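Phosphoserine phosphatase (Homo sapiens, PDB 6HYY) catalyses the magnesium-dependent hydrolysis of O-phosphoserine to serine and phosphate, the final step of serine biosynthesis. Local coordinates at residues K5-A10 / K169-G174; S19-E24 / P81-G86; G26-A31 / A39-T44; R88-R93 / E214-L219; I190-N195 / W207-F212. One frame throughout, in Å; residues are numbered along the deposited sequence.

Starting at the N terminus, interaction 1 joins the end of helix 2-8 to strand 170-174 and closes a long loop. Nested inside it, interaction 2 (19-24 with 81-86) closes the helical excursion between helix 17-21 and helix 87-96, and within that excursion lies interaction 3, the pairing of helix 26-33 with helix 37-46. Interaction 4 begins after interaction 2 has closed; it crosses interaction 1 by carrying helix 87-96 to the C-terminal tail. Interaction 5 opens after interaction 1 has closed, lies inside the loop of interaction 4 and adds edge strand 207-209 to strand 188-192. Interactions 1, 2, 4 and 5 touch around the alpha/beta core; interaction 3 lies apart and touches only interaction 2.

Interaction 1 (K5-A10 / K169-G174); sequences KLFYSA and KIIMIG
Ile171 drives its CD1 methyl into a pocket formed by Leu6, Phe7 and Ala10, and this is the dense part of the contact. Ile171 CD1 lies 3.6 Å from Ala10 CB and 3.7 Å from Leu6 O, with Leu6 CG and Phe7 CA only slightly farther off. Its reach follows from the torsions: CG1 sits beside the backbone N (chi1 -61°) and the chain then runs straight out from the strand. Two residues on, Ile173 does the same toward Phe7, its CD1 meeting the ring edge at CE1, 3.7 Å away. Leu90 and Leu94 of helix 87-96 also pack on Phe7. Strand 170-174 lies among the parallel strands of the mixed sheet of the Rossmann-like haloacid dehalogenase core, and the N-terminal helix 2-8 packs on the face that carries Ile171 and Ile173; on the other face Ile170 and Met172 meet helix 153-165. The solvent side, at exposed Ser9 and partly exposed Lys169, is polar. Here the extended lysine chain passes the serine, and Lys169 NZ donates to Ser9 OG over 3.2 Å. Ser9 OG in turn donates to Leu6 O at 2.7 Å, which also accepts from Ser9 N; the chain of bonds from ammonium to carbonyl ties the lysine to the backbone of Leu6. The Leu6 side chain crosses that of Lys169 at about a right angle, putting Leu6 CD1 3.6 Å from Lys169 NZ, a contact of methyl with ammonium. Nearer the backbone, Ala10 CA approaches Lys169 O at 3.4 Å in a bent CA-H...O contact.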
# COMPACT_ATOMS: atom_id res chain seq x y z
N LYS A 5 10.07 -19.96 6.91
CA LYS A 5 9.96 -20.96 5.85
C LYS A 5 8.95 -20.52 4.80
O LYS A 5 9.23 -20.57 3.59
CB LYS A 5 9.57 -22.31 6.44
CG LYS A 5 10.63 -22.93 7.34
CD LYS A 5 10.19 -24.30 7.86
CE LYS A 5 9.96 -25.29 6.73
NZ LYS A 5 8.56 -25.28 6.17
N LEU A 6 7.77 -20.07 5.24
CA LEU A 6 6.79 -19.53 4.31
C LEU A 6 7.35 -18.35 3.54
O LEU A 6 7.27 -18.29 2.31
CB LEU A 6 5.52 -19.12 5.07
CG LEU A 6 4.62 -18.16 4.29
CD1 LEU A 6 3.93 -18.90 3.15
CD2 LEU A 6 3.61 -17.47 5.20
N PHE A 7 7.93 -17.38 4.26
CA PHE A 7 8.41 -16.16 3.63
C PHE A 7 9.46 -16.47 2.57
O PHE A 7 9.45 -15.87 1.48
CB PHE A 7 8.97 -15.22 4.70
CG PHE A 7 9.17 -13.81 4.23
CD1 PHE A 7 8.09 -13.02 3.87
CD2 PHE A 7 10.44 -13.26 4.16
CE1 PHE A 7 8.27 -11.72 3.44
CE2 PHE A 7 10.64 -11.96 3.73
CZ PHE A 7 9.54 -11.18 3.37
N TYR A 8 10.33 -17.45 2.83
CA TYR A 8 11.41 -17.78 1.91
C TYR A 8 10.97 -18.63 0.73
O TYR A 8 11.75 -18.81 -0.21
CB TYR A 8 12.55 -18.47 2.66
CG TYR A 8 13.32 -17.44 3.43
CD1 TYR A 8 14.67 -17.22 3.21
CD2 TYR A 8 12.66 -16.62 4.33
CE1 TYR A 8 15.33 -16.24 3.91
CE2 TYR A 8 13.29 -15.67 5.01
CZ TYR A 8 14.61 -15.47 4.81
OH TYR A 8 15.17 -14.47 5.54
N SER A 9 9.75 -19.15 0.75
CA SER A 9 9.21 -19.88 -0.39
C SER A 9 8.56 -18.98 -1.43
O SER A 9 8.18 -19.46 -2.50
CB SER A 9 8.20 -20.92 0.09
OG SER A 9 7.02 -20.30 0.56
N ALA A 10 8.41 -17.69 -1.14
CA ALA A 10 7.71 -16.78 -2.04
C ALA A 10 8.61 -16.36 -3.20
O ALA A 10 9.80 -16.10 -3.01
CB ALA A 10 7.26 -15.53 -1.29
N LYS A 169 4.30 -18.40 -6.00
CA LYS A 169 3.87 -18.19 -4.63
C LYS A 169 3.96 -16.69 -4.34
O LYS A 169 5.06 -16.17 -4.13
CB LYS A 169 4.73 -18.99 -3.67
CG LYS A 169 4.29 -18.85 -2.21
CD LYS A 169 4.61 -20.10 -1.42
CE LYS A 169 3.67 -20.26 -0.23
NZ LYS A 169 4.05 -21.45 0.60
N ILE A 170 2.81 -16.02 -4.33
CA ILE A 170 2.71 -14.59 -4.04
C ILE A 170 2.20 -14.41 -2.62
O ILE A 170 1.14 -14.94 -2.25
CB ILE A 170 1.78 -13.88 -5.03
CG1 ILE A 170 2.22 -14.10 -6.46
CG2 ILE A 170 1.74 -12.38 -4.77
CD1 ILE A 170 1.21 -13.52 -7.45
N ILE A 171 2.90 -13.62 -1.82
CA ILE A 171 2.49 -13.31 -0.46
C ILE A 171 2.04 -11.86 -0.43
O ILE A 171 2.72 -10.98 -0.97
CB ILE A 171 3.63 -13.54 0.55
CG1 ILE A 171 4.06 -15.02 0.52
CG2 ILE A 171 3.21 -13.10 1.96
CD1 ILE A 171 5.09 -15.38 1.56
N MET A 172 0.89 -11.61 0.19
CA MET A 172 0.41 -10.25 0.46
C MET A 172 0.74 -9.87 1.90
O MET A 172 0.52 -10.68 2.80
CB MET A 172 -1.10 -10.16 0.25
CG MET A 172 -1.69 -8.81 0.59
SD MET A 172 -1.44 -7.63 -0.75
CE MET A 172 -1.42 -6.05 0.10
N ILE A 173 1.28 -8.67 2.11
CA ILE A 173 1.64 -8.17 3.44
C ILE A 173 0.96 -6.83 3.66
O ILE A 173 1.14 -5.91 2.86
CB ILE A 173 3.16 -8.03 3.61
CG1 ILE A 173 3.83 -9.39 3.40
CG2 ILE A 173 3.47 -7.42 5.01
CD1 ILE A 173 5.34 -9.43 3.68
N GLY A 174 0.17 -6.73 4.73
CA GLY A 174 -0.51 -5.47 4.99
C GLY A 174 -1.19 -5.47 6.34
O GLY A 174 -1.24 -6.49 7.04

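Interaction 2 (S19-E24 / P81-G86); sequences STVIRE and PHLTPG
Thr84 OG1 is gripped from two directions: it donates to Thr20 O at 2.7 Å, and it accepts from Asn195 ND2. The donor stands well above the plane of the Thr20 carbonyl, 45° out of it. Placed beside its own backbone N (chi1 -58°), the hydroxyl lets Thr84 hold two successive carbonyls, because Thr84 N also donates to Val21 O at 2.9 Å, almost straight at 175°. Two residues after Val21, Arg23 N donates to His82 O, which completes a single backbone bridge centred on Ile22 and Leu83. Thr20 ends the DxDxT signature of haloacid dehalogenase-like hydrolases, whose aspartates Asp16 and Asp18 bind the magnesium ion here; Thr20 OG1 bonds to Asp16. The two segments are the connections that leave the core for the helical cap and return from it, and they are tied together just beside this site. Glu24 adds a side-chain hold: His82 N donates to Glu24 OE2 at 3.0 Å, on its syn lone pair, and more weakly to OE1. The carboxylate stands nearly perpendicular to the His82 ring. Arg23, bent at chi2 and chi3, lays one guanidinium face on Pro85, with Pro85 CD centred over it and 3.4 Å from Arg23 CZ; its NE is bonded to Asn195 OD1. On the buried side, Ile22 CD1 rests on Pro81 CB at 3.8 Å, while Val21 CG1 runs alongside Leu83 CD2 at 4.0 Å. Val115 of helix 109-116 packs against all four of these residues.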
# COMPACT_ATOMS: atom_id res chain seq x y z
N SER A 19 0.20 2.69 6.18
CA SER A 19 0.34 2.08 7.49
C SER A 19 1.10 0.76 7.47
O SER A 19 1.23 0.12 8.52
CB SER A 19 -1.01 1.90 8.19
OG SER A 19 -1.64 3.16 8.30
N THR A 20 1.65 0.36 6.32
CA THR A 20 2.50 -0.83 6.26
C THR A 20 3.90 -0.43 5.83
O THR A 20 4.80 -0.39 6.67
CB THR A 20 1.89 -1.88 5.33
OG1 THR A 20 0.64 -2.30 5.90
CG2 THR A 20 2.78 -3.07 5.23
N VAL A 21 4.12 -0.08 4.56
CA VAL A 21 5.44 0.36 4.12
C VAL A 21 5.75 1.76 4.65
O VAL A 21 6.91 2.08 4.95
CB VAL A 21 5.50 0.33 2.58
CG1 VAL A 21 6.77 1.02 2.07
CG2 VAL A 21 5.47 -1.10 2.10
N ILE A 22 4.74 2.61 4.75
CA ILE A 22 4.90 3.93 5.36
C ILE A 22 4.07 4.00 6.64
O ILE A 22 3.13 3.24 6.84
CB ILE A 22 4.54 5.08 4.41
CG1 ILE A 22 3.06 5.00 4.01
CG2 ILE A 22 5.49 5.10 3.19
CD1 ILE A 22 2.60 6.13 3.08
N ARG A 23 4.41 4.96 7.51
CA ARG A 23 3.75 5.04 8.81
C ARG A 23 2.36 5.65 8.70
O ARG A 23 1.48 5.32 9.50
CB ARG A 23 4.62 5.85 9.78
CG ARG A 23 6.09 5.43 9.73
CD ARG A 23 6.75 5.52 11.09
NE ARG A 23 6.52 4.29 11.85
CZ ARG A 23 7.17 3.95 12.97
NH1 ARG A 23 8.10 4.75 13.47
NH2 ARG A 23 6.87 2.81 13.57
N GLU A 24 2.14 6.50 7.71
CA GLU A 24 0.96 7.34 7.56
C GLU A 24 0.03 6.78 6.49
O GLU A 24 0.33 5.80 5.81
CB GLU A 24 1.38 8.77 7.22
CG GLU A 24 2.51 9.35 8.09
CD GLU A 24 3.90 9.27 7.44
OE1 GLU A 24 4.80 10.05 7.85
OE2 GLU A 24 4.09 8.44 6.53
N PRO A 81 6.38 10.97 3.08
CA PRO A 81 5.97 9.97 4.06
C PRO A 81 7.17 9.25 4.64
O PRO A 81 8.20 9.08 3.99
CB PRO A 81 5.08 9.02 3.24
CG PRO A 81 5.59 9.16 1.85
CD PRO A 81 5.98 10.62 1.70
N HIS A 82 7.02 8.83 5.89
CA HIS A 82 8.09 8.14 6.60
C HIS A 82 8.00 6.64 6.38
O HIS A 82 6.96 6.03 6.66
CB HIS A 82 8.02 8.44 8.09
CG HIS A 82 8.41 9.84 8.42
ND1 HIS A 82 9.17 10.15 9.53
CD2 HIS A 82 8.18 11.01 7.78
CE1 HIS A 82 9.37 11.46 9.56
NE2 HIS A 82 8.78 12.00 8.52
N LEU A 83 9.09 6.05 5.93
CA LEU A 83 9.13 4.60 5.82
C LEU A 83 9.13 3.95 7.20
O LEU A 83 9.77 4.42 8.16
CB LEU A 83 10.35 4.15 5.02
CG LEU A 83 10.43 4.62 3.58
CD1 LEU A 83 11.72 4.18 2.94
CD2 LEU A 83 9.28 4.06 2.79
N THR A 84 8.37 2.87 7.32
CA THR A 84 8.31 2.11 8.55
C THR A 84 9.68 1.50 8.85
O THR A 84 10.36 1.02 7.93
CB THR A 84 7.27 1.00 8.37
OG1 THR A 84 6.01 1.59 8.04
CG2 THR A 84 7.16 0.10 9.59
N PRO A 85 10.13 1.53 10.10
CA PRO A 85 11.41 0.89 10.44
C PRO A 85 11.49 -0.55 9.96
O PRO A 85 10.54 -1.34 10.08
CB PRO A 85 11.44 0.98 11.97
CG PRO A 85 10.64 2.21 12.26
CD PRO A 85 9.55 2.27 11.23
N GLY A 86 12.62 -0.89 9.34
CA GLY A 86 12.86 -2.22 8.86
C GLY A 86 12.49 -2.47 7.42
O GLY A 86 12.98 -3.45 6.85

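Interaction 3 (G26-A31 / A39-T44); sequences GIDELA and AVSEMT
Asp28 and Thr44 reach for each other from opposite helices, bringing Asp28 OD1 within 2.8 Å of Thr44 OG1. Thr44 OG1 also lies 3.0 Å from Val40 O of its own helix, and its single proton has both oxygens within range. The other carboxylate oxygen works through a water, which donates to Asp28 OD2 at 2.7 Å and to Ser41 O at 3.0 Å. Methyl groups flank this polar line. Ala31 CB abuts Val40 CB at 3.6 Å, and the CG1 methyl of Val40 comes just as near to Asp28 OD1. The Ile27 and Thr44 side chains slide past each other in opposite directions, Ile27 CG2 3.7 Å from Thr44 OG1. What positions Asp28 is its first torsion, which sets CG beside the backbone N (chi1 -63°); Thr44 OG1 is bonded in addition to Arg61 NH1. The axes of helical segments 26-31 and 39-44 run antiparallel at 166°, 8.9 Å apart at closest, a helical hairpin with a short turn between. It forms part of the helical cap over the active site, the side chain of Ile27 being about 6 Å from the bound serine. Val40 and Met43 face helix 54-65, while Leu30 packs on helix 69-78.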
# COMPACT_ATOMS: atom_id res chain seq x y z
N GLY A 26 -1.47 8.01 2.99
CA GLY A 26 -1.10 9.06 2.05
C GLY A 26 -2.20 10.07 1.82
O GLY A 26 -1.96 11.28 1.80
N ILE A 27 -3.44 9.59 1.66
CA ILE A 27 -4.54 10.51 1.40
C ILE A 27 -4.76 11.45 2.58
O ILE A 27 -5.10 12.62 2.40
CB ILE A 27 -5.81 9.73 1.02
CG1 ILE A 27 -6.91 10.70 0.57
CG2 ILE A 27 -6.28 8.86 2.17
CD1 ILE A 27 -8.02 10.07 -0.23
N ASP A 28 -4.55 10.97 3.82
CA ASP A 28 -4.68 11.83 4.99
C ASP A 28 -3.56 12.87 5.03
O ASP A 28 -3.79 14.02 5.42
CB ASP A 28 -4.66 10.98 6.27
CG ASP A 28 -5.83 10.01 6.35
OD1 ASP A 28 -6.81 10.19 5.59
OD2 ASP A 28 -5.77 9.06 7.17
N GLU A 29 -2.35 12.47 4.66
CA GLU A 29 -1.24 13.42 4.64
C GLU A 29 -1.44 14.48 3.56
O GLU A 29 -1.09 15.65 3.75
CB GLU A 29 0.08 12.68 4.44
CG GLU A 29 0.37 11.73 5.58
CD GLU A 29 0.57 12.47 6.88
OE1 GLU A 29 -0.22 12.26 7.84
OE2 GLU A 29 1.50 13.30 6.94
N LEU A 30 -2.00 14.08 2.42
CA LEU A 30 -2.35 15.05 1.39
C LEU A 30 -3.41 16.01 1.90
O LEU A 30 -3.33 17.22 1.66
CB LEU A 30 -2.82 14.31 0.13
CG LEU A 30 -3.06 15.15 -1.12
CD1 LEU A 30 -1.83 15.98 -1.44
CD2 LEU A 30 -3.42 14.21 -2.28
N ALA A 31 -4.41 15.49 2.61
CA ALA A 31 -5.44 16.34 3.19
C ALA A 31 -4.84 17.32 4.19
O ALA A 31 -5.32 18.45 4.31
CB ALA A 31 -6.52 15.49 3.85
N ALA A 39 -11.66 16.12 8.40
CA ALA A 39 -12.75 15.51 7.64
C ALA A 39 -12.28 14.28 6.88
O ALA A 39 -12.95 13.24 6.88
CB ALA A 39 -13.36 16.54 6.69
N VAL A 40 -11.12 14.37 6.23
CA VAL A 40 -10.67 13.27 5.38
C VAL A 40 -10.20 12.09 6.21
O VAL A 40 -10.51 10.93 5.89
CB VAL A 40 -9.58 13.76 4.41
CG1 VAL A 40 -8.81 12.58 3.82
CG2 VAL A 40 -10.20 14.61 3.31
N SER A 41 -9.46 12.35 7.30
CA SER A 41 -9.02 11.26 8.17
C SER A 41 -10.21 10.47 8.70
O SER A 41 -10.14 9.23 8.80
CB SER A 41 -8.19 11.82 9.33
OG SER A 41 -6.87 12.15 8.90
N GLU A 42 -11.30 11.15 9.03
CA GLU A 42 -12.51 10.45 9.47
C GLU A 42 -13.10 9.61 8.35
O GLU A 42 -13.48 8.46 8.57
CB GLU A 42 -13.53 11.46 9.99
CG GLU A 42 -14.70 10.81 10.73
CD GLU A 42 -14.25 9.75 11.72
OE1 GLU A 42 -14.81 8.63 11.69
OE2 GLU A 42 -13.32 10.02 12.52
N MET A 43 -13.19 10.17 7.14
CA MET A 43 -13.72 9.40 6.01
C MET A 43 -12.84 8.19 5.71
O MET A 43 -13.35 7.15 5.28
CB MET A 43 -13.84 10.28 4.77
CG MET A 43 -14.73 11.49 4.95
SD MET A 43 -14.51 12.70 3.62
CE MET A 43 -15.95 12.37 2.62
N THR A 44 -11.53 8.31 5.91
CA THR A 44 -10.64 7.18 5.68
C THR A 44 -10.92 6.05 6.66
O THR A 44 -10.99 4.88 6.28
CB THR A 44 -9.19 7.65 5.78
OG1 THR A 44 -8.95 8.65 4.78
CG2 THR A 44 -8.23 6.49 5.60
O HOH W 1 -7.42 8.05 9.00

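Interaction 4 (R88-R93 / E214-L219); sequences RELVSR and ELLGEL
Helix 87-96 of the Rossmann-like core is covered here by the irregular C-terminal tail that follows the edge strand 207-209, and Leu216 makes the main contact. No hydrogen bond crosses between the two segments; the join rests on carbon surfaces. The two methyls of Leu216 spread over one side of the helix: CD2 lies 3.9 Å from Leu90 CA and equally far from Arg93 CG, while CD1 comes within 3.7 Å of Glu89 OE1. Glu89, extended beyond CG, crosses this leucine at a slant, CG opposite the backbone N (chi1 -171°), offering its CG and CD to both methyls, and its CG also lies at the edge of the Arg93 guanidinium, in the plane of that group. With an alanine here, the CG and CD that flank Leu216 would be gone, which would probably strip one wall from its methyls and take away the neighbour at the guanidinium edge. Deeper in, Leu90 crosses Leu215, its CD1 at 3.9 Å from Leu215 CB and its CD2 at 4.0 Å from Leu215 CD1. Phe7 of helix 2-8 touches both of these leucines, which places them where N-terminal helix, core helix and tail converge. Toward the surface the contact thins. Arg93, bent at chi2 and chi3, takes its guanidinium to a salt bridge with Glu96 of its own helix, and Glu218, poorly ordered, meets only its aliphatic part: Glu218 OE2 sits 3.9 Å from Arg93 CD but 5.3 Å from Arg93 NE.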
# COMPACT_ATOMS: atom_id res chain seq x y z
N ARG A 88 13.23 -0.87 4.57
CA ARG A 88 14.34 -0.78 3.62
C ARG A 88 15.19 -2.05 3.63
O ARG A 88 15.53 -2.60 2.57
CB ARG A 88 15.23 0.42 3.94
CG ARG A 88 14.65 1.78 3.66
CD ARG A 88 15.69 2.85 4.11
NE ARG A 88 15.13 4.20 4.12
CZ ARG A 88 14.39 4.72 5.12
NH1 ARG A 88 14.10 4.02 6.22
NH2 ARG A 88 13.93 5.95 5.00
N GLU A 89 15.55 -2.52 4.83
CA GLU A 89 16.36 -3.72 4.95
C GLU A 89 15.62 -4.94 4.41
O GLU A 89 16.21 -5.78 3.72
CB GLU A 89 16.78 -3.93 6.41
CG GLU A 89 17.81 -5.04 6.55
CD GLU A 89 18.29 -5.23 7.97
OE1 GLU A 89 17.88 -4.45 8.86
OE2 GLU A 89 19.09 -6.16 8.19
N LEU A 90 14.33 -5.06 4.72
CA LEU A 90 13.54 -6.20 4.26
C LEU A 90 13.44 -6.24 2.74
O LEU A 90 13.66 -7.29 2.13
CB LEU A 90 12.15 -6.17 4.89
CG LEU A 90 11.22 -7.32 4.46
CD1 LEU A 90 11.81 -8.67 4.85
CD2 LEU A 90 9.86 -7.15 5.10
N VAL A 91 13.09 -5.11 2.12
CA VAL A 91 13.02 -5.10 0.65
C VAL A 91 14.39 -5.41 0.06
O VAL A 91 14.50 -6.15 -0.93
CB VAL A 91 12.47 -3.77 0.11
CG1 VAL A 91 12.59 -3.73 -1.41
CG2 VAL A 91 11.00 -3.59 0.50
N SER A 92 15.45 -4.88 0.67
CA SER A 92 16.80 -5.16 0.19
C SER A 92 17.10 -6.66 0.22
O SER A 92 17.62 -7.21 -0.76
CB SER A 92 17.81 -4.40 1.04
OG SER A 92 17.72 -3.01 0.79
N ARG A 93 16.77 -7.33 1.33
CA ARG A 93 17.02 -8.77 1.41
C ARG A 93 16.17 -9.55 0.41
O ARG A 93 16.65 -10.52 -0.18
CB ARG A 93 16.76 -9.30 2.82
CG ARG A 93 17.70 -8.71 3.88
CD ARG A 93 19.16 -9.15 3.73
NE ARG A 93 19.94 -8.36 2.76
CZ ARG A 93 20.23 -7.06 2.85
NH1 ARG A 93 19.83 -6.32 3.87
NH2 ARG A 93 20.93 -6.49 1.89
N GLU A 214 11.10 -9.42 12.26
CA GLU A 214 10.74 -10.82 12.44
C GLU A 214 10.93 -11.63 11.17
O GLU A 214 11.26 -12.82 11.23
CB GLU A 214 9.29 -10.94 12.93
CG GLU A 214 9.04 -10.22 14.23
CD GLU A 214 7.58 -10.22 14.60
OE1 GLU A 214 6.97 -11.31 14.56
OE2 GLU A 214 7.04 -9.14 14.92
N LEU A 215 10.73 -11.01 10.01
CA LEU A 215 11.08 -11.68 8.76
C LEU A 215 12.57 -11.62 8.48
O LEU A 215 13.08 -12.46 7.73
CB LEU A 215 10.30 -11.04 7.61
CG LEU A 215 8.80 -11.04 7.86
CD1 LEU A 215 8.05 -10.26 6.80
CD2 LEU A 215 8.29 -12.48 7.93
N LEU A 216 13.27 -10.64 9.07
CA LEU A 216 14.72 -10.54 9.10
C LEU A 216 15.34 -11.41 10.20
O LEU A 216 16.47 -11.15 10.61
CB LEU A 216 15.16 -9.09 9.30
CG LEU A 216 14.69 -8.02 8.31
CD1 LEU A 216 14.85 -6.62 8.90
CD2 LEU A 216 15.45 -8.14 7.01
N GLY A 217 14.59 -12.38 10.70
CA GLY A 217 15.15 -13.37 11.61
C GLY A 217 15.56 -14.59 10.83
O GLY A 217 14.86 -15.61 10.83
N GLU A 218 16.69 -14.51 10.13
CA GLU A 218 17.11 -15.60 9.26
C GLU A 218 18.56 -15.96 9.51
O GLU A 218 18.88 -17.08 9.93
CB GLU A 218 16.92 -15.20 7.79
CG GLU A 218 17.35 -13.76 7.45
CD GLU A 218 17.75 -13.60 5.98
OE1 GLU A 218 17.74 -14.62 5.26
OE2 GLU A 218 18.04 -12.46 5.56
N LEU A 219 19.45 -15.02 9.21
CA LEU A 219 20.89 -15.18 9.25
C LEU A 219 21.49 -13.79 9.47
O LEU A 219 22.70 -13.64 9.63
CB LEU A 219 21.42 -15.82 7.95
CG LEU A 219 21.07 -17.26 7.55
CD1 LEU A 219 19.74 -17.38 6.81
CD2 LEU A 219 22.18 -17.86 6.70

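Interaction 5 (I190-N195 / W207-F212); sequences IGFGGN and WYITDF
Gly193 N donates to Ile209 O at 2.8 Å, in the carbonyl plane, and two further backbone bonds follow the parallel pairing: Ile209 N to Gly191 O at 2.9 Å and Gly191 N to Trp207 O. A water adds a side-chain link, 2.6 Å from Tyr208 OH in the plane of the ring and within hydrogen-bonding distance of Phe192 O. With CG opposite its backbone N (chi1 -164°), Tyr208 lays its ring across the backbone from Gly191, whose O is over one face, to Gly193, whose CA is 3.2 Å from Tyr208 OH. Glycine at both places fits this, since a CB on either would collide with the tyrosine. A valine in place of Tyr208 would probably leave the Gly191 to Gly193 backbone without its aromatic cover and the water without its hydroxyl partner. The opposite side of the strands is apolar. Phe192 and Phe212 form an offset stack, centroids 4.0 Å apart and planes at 7°, with Gly194 N over the far face of the Phe192 ring. Ile209 CG1 meets that ring at its edge, 3.8 Å from Phe192 CD1, and Ile190 CG1 packs on Trp207 CB. Leu3 and Phe7 of helix 2-8 lie against Ile190. Strand 188-192, helix 199-204 and strand 207-209 make a beta-alpha-beta crossover, the repeating element of Rossmann-like sheets, which here supplies an outermost strand.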
# COMPACT_ATOMS: atom_id res chain seq x y z
N ILE A 190 0.42 -12.14 5.30
CA ILE A 190 1.04 -11.81 6.58
C ILE A 190 0.50 -10.45 7.02
O ILE A 190 0.72 -9.44 6.34
CB ILE A 190 2.57 -11.78 6.50
CG1 ILE A 190 3.09 -13.12 5.96
CG2 ILE A 190 3.13 -11.48 7.88
CD1 ILE A 190 4.60 -13.12 5.68
N GLY A 191 -0.18 -10.42 8.16
CA GLY A 191 -0.65 -9.16 8.71
C GLY A 191 0.47 -8.41 9.41
O GLY A 191 1.42 -9.00 9.92
N PHE A 192 0.36 -7.08 9.38
CA PHE A 192 1.41 -6.22 9.92
C PHE A 192 0.84 -5.20 10.89
O PHE A 192 0.02 -4.37 10.50
CB PHE A 192 2.16 -5.51 8.80
CG PHE A 192 3.27 -4.64 9.31
CD1 PHE A 192 4.44 -5.21 9.79
CD2 PHE A 192 3.13 -3.27 9.32
CE1 PHE A 192 5.45 -4.44 10.29
CE2 PHE A 192 4.16 -2.47 9.84
CZ PHE A 192 5.31 -3.06 10.31
N GLY A 193 1.36 -5.20 12.12
CA GLY A 193 0.85 -4.30 13.14
C GLY A 193 1.88 -3.36 13.72
O GLY A 193 1.71 -2.84 14.83
N GLY A 194 2.96 -3.10 12.99
CA GLY A 194 4.03 -2.26 13.52
C GLY A 194 3.64 -0.80 13.69
O GLY A 194 4.22 -0.09 14.52
N ASN A 195 2.66 -0.33 12.92
CA ASN A 195 2.23 1.06 13.03
C ASN A 195 0.95 1.19 13.83
O ASN A 195 0.90 1.93 14.82
CB ASN A 195 2.09 1.68 11.63
CG ASN A 195 3.44 1.90 10.98
OD1 ASN A 195 4.33 2.51 11.58
ND2 ASN A 195 3.62 1.38 9.78
N TRP A 207 -0.79 -15.65 9.98
CA TRP A 207 0.54 -15.08 10.16
C TRP A 207 0.39 -13.60 10.47
O TRP A 207 -0.34 -12.89 9.78
CB TRP A 207 1.40 -15.27 8.90
CG TRP A 207 1.37 -16.66 8.35
CD1 TRP A 207 0.69 -17.10 7.26
CD2 TRP A 207 2.07 -17.79 8.88
NE1 TRP A 207 0.92 -18.44 7.06
CE2 TRP A 207 1.77 -18.89 8.04
CE3 TRP A 207 2.91 -17.99 9.97
CZ2 TRP A 207 2.28 -20.17 8.27
CZ3 TRP A 207 3.43 -19.26 10.19
CH2 TRP A 207 3.11 -20.33 9.35
N TYR A 208 1.08 -13.14 11.52
CA TYR A 208 0.97 -11.75 11.93
C TYR A 208 2.27 -11.33 12.60
O TYR A 208 2.79 -12.06 13.45
CB TYR A 208 -0.20 -11.55 12.90
CG TYR A 208 -0.61 -10.10 13.07
CD1 TYR A 208 -1.50 -9.49 12.17
CD2 TYR A 208 -0.12 -9.34 14.12
CE1 TYR A 208 -1.88 -8.17 12.32
CE2 TYR A 208 -0.49 -8.01 14.27
CZ TYR A 208 -1.37 -7.43 13.38
OH TYR A 208 -1.75 -6.11 13.53
N ILE A 209 2.79 -10.16 12.21
CA ILE A 209 4.01 -9.61 12.80
C ILE A 209 3.79 -8.15 13.17
O ILE A 209 2.93 -7.47 12.61
CB ILE A 209 5.21 -9.74 11.84
CG1 ILE A 209 4.98 -8.88 10.59
CG2 ILE A 209 5.45 -11.20 11.46
CD1 ILE A 209 6.19 -8.83 9.66
N THR A 210 4.58 -7.67 14.13
CA THR A 210 4.54 -6.27 14.52
C THR A 210 5.86 -5.55 14.26
O THR A 210 5.98 -4.36 14.58
CB THR A 210 4.17 -6.10 16.00
OG1 THR A 210 4.98 -6.97 16.80
CG2 THR A 210 2.70 -6.41 16.23
N ASP A 211 6.85 -6.23 13.69
CA ASP A 211 8.11 -5.58 13.38
C ASP A 211 8.71 -6.33 12.20
O ASP A 211 8.78 -7.56 12.21
CB ASP A 211 9.05 -5.59 14.59
CG ASP A 211 10.20 -4.61 14.44
OD1 ASP A 211 10.83 -4.56 13.36
OD2 ASP A 211 10.48 -3.87 15.42
N PHE A 212 9.13 -5.59 11.17
CA PHE A 212 9.67 -6.23 9.99
C PHE A 212 10.93 -7.05 10.30
O PHE A 212 11.28 -7.93 9.52
CB PHE A 212 9.93 -5.19 8.90
CG PHE A 212 8.67 -4.75 8.17
CD1 PHE A 212 7.80 -5.68 7.60
CD2 PHE A 212 8.35 -3.40 8.07
CE1 PHE A 212 6.65 -5.27 6.94
CE2 PHE A 212 7.20 -2.98 7.40
CZ PHE A 212 6.35 -3.91 6.84
O HOH W 2 -2.81 -4.63 11.67